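PDB 4BSZ: ankyrin repeat-containing protein YAR1 from Saccharomyces cerevisiae, which is required for a normal rate of cell proliferation and probably binds unfolded protein. Local coordinates for residues Asp52-His57 against Lys85-Glu90. Sequence-based numbering, arbitrary orientation.
Sequences DSTALH and KAFVNE
Glu90 brings its carboxylate up to the methyl of Thr54: CG stands anti to the backbone N (chi1 -151°), the chain bends at chi2, and OE1 comes to rest 3.3 Å from Thr54 CG2. OE2 forms a salt bridge with Lys47, which probably also eases the approach of the like-charged Asp52, whose OD2 lies 4.4 Å from Glu90 OE2. Beside this polar end, Phe87 lays the outer end of its ring against Thr54 and Leu56. Its CZ meets Leu56 CB at 3.9 Å, and CE1 lies the same distance from Thr54 CB, both approaching the ring obliquely. Leu56 CD2 extends farther, to Val88 CA. Ile71 and Val75 of helix 65-78 also pack on Phe87. Residues 54-57 form a Thr-Ala-Leu-His version of the Thr-Pro-Leu-His motif of ankyrin repeats, with Thr54 as N-cap of helix 55-61 in ANK 1. As is usual for this motif, the histidine ring turns back on the threonine: His57 ND1 accepts a hydrogen bond from Thr54 N (3.0 Å), tilted 34° from the ring plane, and shares another with Thr54 OG1. NE2 hydrogen-bonds to Asn96 O, in ANK 2, while CE1 sits 3.4 Å from Glu90 O. An alanine at His57 would probably leave Thr54 N and Asn96 O without these imidazole partners and open a gap beside Trp101, whose ring packs edge-to-face with the histidine.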
loop_
_atom_site.group_PDB
_atom_site.type_symbol
_atom_site.label_atom_id
_atom_site.label_comp_id
_atom_site.label_asym_id
_atom_site.label_seq_id
_atom_site.Cartn_x
_atom_site.Cartn_y
_atom_site.Cartn_z
ATOM N N ASP B 52 -44.886 -24.453 -8.848
ATOM C CA ASP B 52 -44.659 -24.989 -10.204
ATOM C C ASP B 52 -43.398 -25.866 -10.260
ATOM O O ASP B 52 -42.955 -26.278 -11.339
ATOM C CB ASP B 52 -44.642 -23.893 -11.288
ATOM C CG ASP B 52 -45.541 -24.219 -12.467
ATOM O OD1 ASP B 52 -46.595 -24.854 -12.250
ATOM O OD2 ASP B 52 -45.195 -23.840 -13.608
ATOM N N SER B 53 -42.847 -26.160 -9.081
ATOM C CA SER B 53 -41.656 -27.000 -8.941
ATOM C C SER B 53 -41.945 -28.454 -9.265
ATOM O O SER B 53 -42.967 -28.998 -8.854
ATOM C CB SER B 53 -41.112 -26.920 -7.516
ATOM O OG SER B 53 -40.910 -25.577 -7.122
ATOM N N THR B 54 -41.029 -29.092 -9.986
ATOM C CA THR B 54 -41.192 -30.491 -10.374
ATOM C C THR B 54 -40.719 -31.462 -9.294
ATOM O O THR B 54 -40.217 -31.050 -8.244
ATOM C CB THR B 54 -40.430 -30.802 -11.667
ATOM O OG1 THR B 54 -39.020 -30.850 -11.396
ATOM C CG2 THR B 54 -40.724 -29.734 -12.720
ATOM N N ALA B 55 -40.884 -32.756 -9.559
ATOM C CA ALA B 55 -40.432 -33.795 -8.636
ATOM C C ALA B 55 -38.910 -33.833 -8.597
ATOM O O ALA B 55 -38.312 -34.180 -7.581
ATOM C CB ALA B 55 -40.987 -35.150 -9.046
ATOM N N LEU B 56 -38.291 -33.491 -9.722
ATOM C CA LEU B 56 -36.847 -33.369 -9.780
ATOM C C LEU B 56 -36.374 -32.345 -8.741
ATOM O O LEU B 56 -35.422 -32.600 -8.015
ATOM C CB LEU B 56 -36.401 -32.957 -11.185
ATOM C CG LEU B 56 -34.899 -33.042 -11.458
ATOM C CD1 LEU B 56 -34.391 -34.468 -11.232
ATOM C CD2 LEU B 56 -34.595 -32.571 -12.868
ATOM N N HIS B 57 -37.051 -31.200 -8.670
ATOM C CA HIS B 57 -36.769 -30.196 -7.649
ATOM C C HIS B 57 -36.718 -30.799 -6.248
ATOM O O HIS B 57 -35.731 -30.656 -5.531
ATOM C CB HIS B 57 -37.833 -29.101 -7.664
ATOM C CG HIS B 57 -37.609 -28.042 -8.698
ATOM N ND1 HIS B 57 -38.204 -28.076 -9.941
ATOM C CD2 HIS B 57 -36.873 -26.904 -8.663
ATOM C CE1 HIS B 57 -37.841 -27.008 -10.629
ATOM N NE2 HIS B 57 -37.032 -26.282 -9.875
ATOM N N LYS B 85 -34.560 -32.381 -22.085
ATOM C CA LYS B 85 -33.779 -31.176 -21.845
ATOM C C LYS B 85 -34.654 -30.118 -21.171
ATOM O O LYS B 85 -34.234 -29.466 -20.214
ATOM C CB LYS B 85 -33.187 -30.649 -23.160
ATOM C CG LYS B 85 -32.098 -29.594 -23.007
ATOM C CD LYS B 85 -31.606 -29.129 -24.372
ATOM C CE LYS B 85 -30.828 -27.823 -24.282
ATOM N NZ LYS B 85 -30.421 -27.321 -25.629
ATOM N N ALA B 86 -35.880 -29.967 -21.663
ATOM C CA ALA B 86 -36.802 -28.970 -21.124
ATOM C C ALA B 86 -37.227 -29.307 -19.702
ATOM O O ALA B 86 -37.656 -28.432 -18.949
ATOM C CB ALA B 86 -38.021 -28.818 -22.023
ATOM N N PHE B 87 -37.103 -30.579 -19.336
ATOM C CA PHE B 87 -37.478 -31.010 -17.995
ATOM C C PHE B 87 -36.375 -30.776 -16.959
ATOM O O PHE B 87 -36.635 -30.259 -15.871
ATOM C CB PHE B 87 -37.886 -32.480 -17.987
ATOM C CG PHE B 87 -38.210 -33.006 -16.612
ATOM C CD1 PHE B 87 -39.378 -32.619 -15.961
ATOM C CD2 PHE B 87 -37.348 -33.886 -15.960
ATOM C CE1 PHE B 87 -39.679 -33.100 -14.693
ATOM C CE2 PHE B 87 -37.649 -34.370 -14.691
ATOM C CZ PHE B 87 -38.812 -33.974 -14.061
ATOM N N VAL B 88 -35.153 -31.178 -17.294
ATOM C CA VAL B 88 -34.031 -31.023 -16.383
ATOM C C VAL B 88 -33.834 -29.550 -16.033
ATOM O O VAL B 88 -33.522 -29.196 -14.891
ATOM C CB VAL B 88 -32.721 -31.631 -16.968
ATOM C CG1 VAL B 88 -32.946 -33.079 -17.387
ATOM C CG2 VAL B 88 -32.203 -30.822 -18.145
ATOM N N ASN B 89 -34.057 -28.693 -17.020
ATOM C CA ASN B 89 -33.825 -27.273 -16.863
ATOM C C ASN B 89 -35.120 -26.529 -16.594
ATOM O O ASN B 89 -35.181 -25.319 -16.771
ATOM C CB ASN B 89 -33.135 -26.710 -18.109
ATOM C CG ASN B 89 -31.752 -27.301 -18.328
ATOM O OD1 ASN B 89 -30.923 -27.324 -17.415
ATOM N ND2 ASN B 89 -31.500 -27.787 -19.540
ATOM N N GLU B 90 -36.158 -27.254 -16.182
ATOM C CA GLU B 90 -37.454 -26.638 -15.901
ATOM C C GLU B 90 -37.337 -25.741 -14.667
ATOM O O GLU B 90 -36.677 -26.099 -13.682
ATOM C CB GLU B 90 -38.537 -27.706 -15.712
ATOM C CG GLU B 90 -39.944 -27.261 -16.096
ATOM C CD GLU B 90 -40.716 -26.641 -14.938
ATOM O OE1 GLU B 90 -40.219 -26.686 -13.796
ATOM O OE2 GLU B 90 -41.827 -26.113 -15.167
#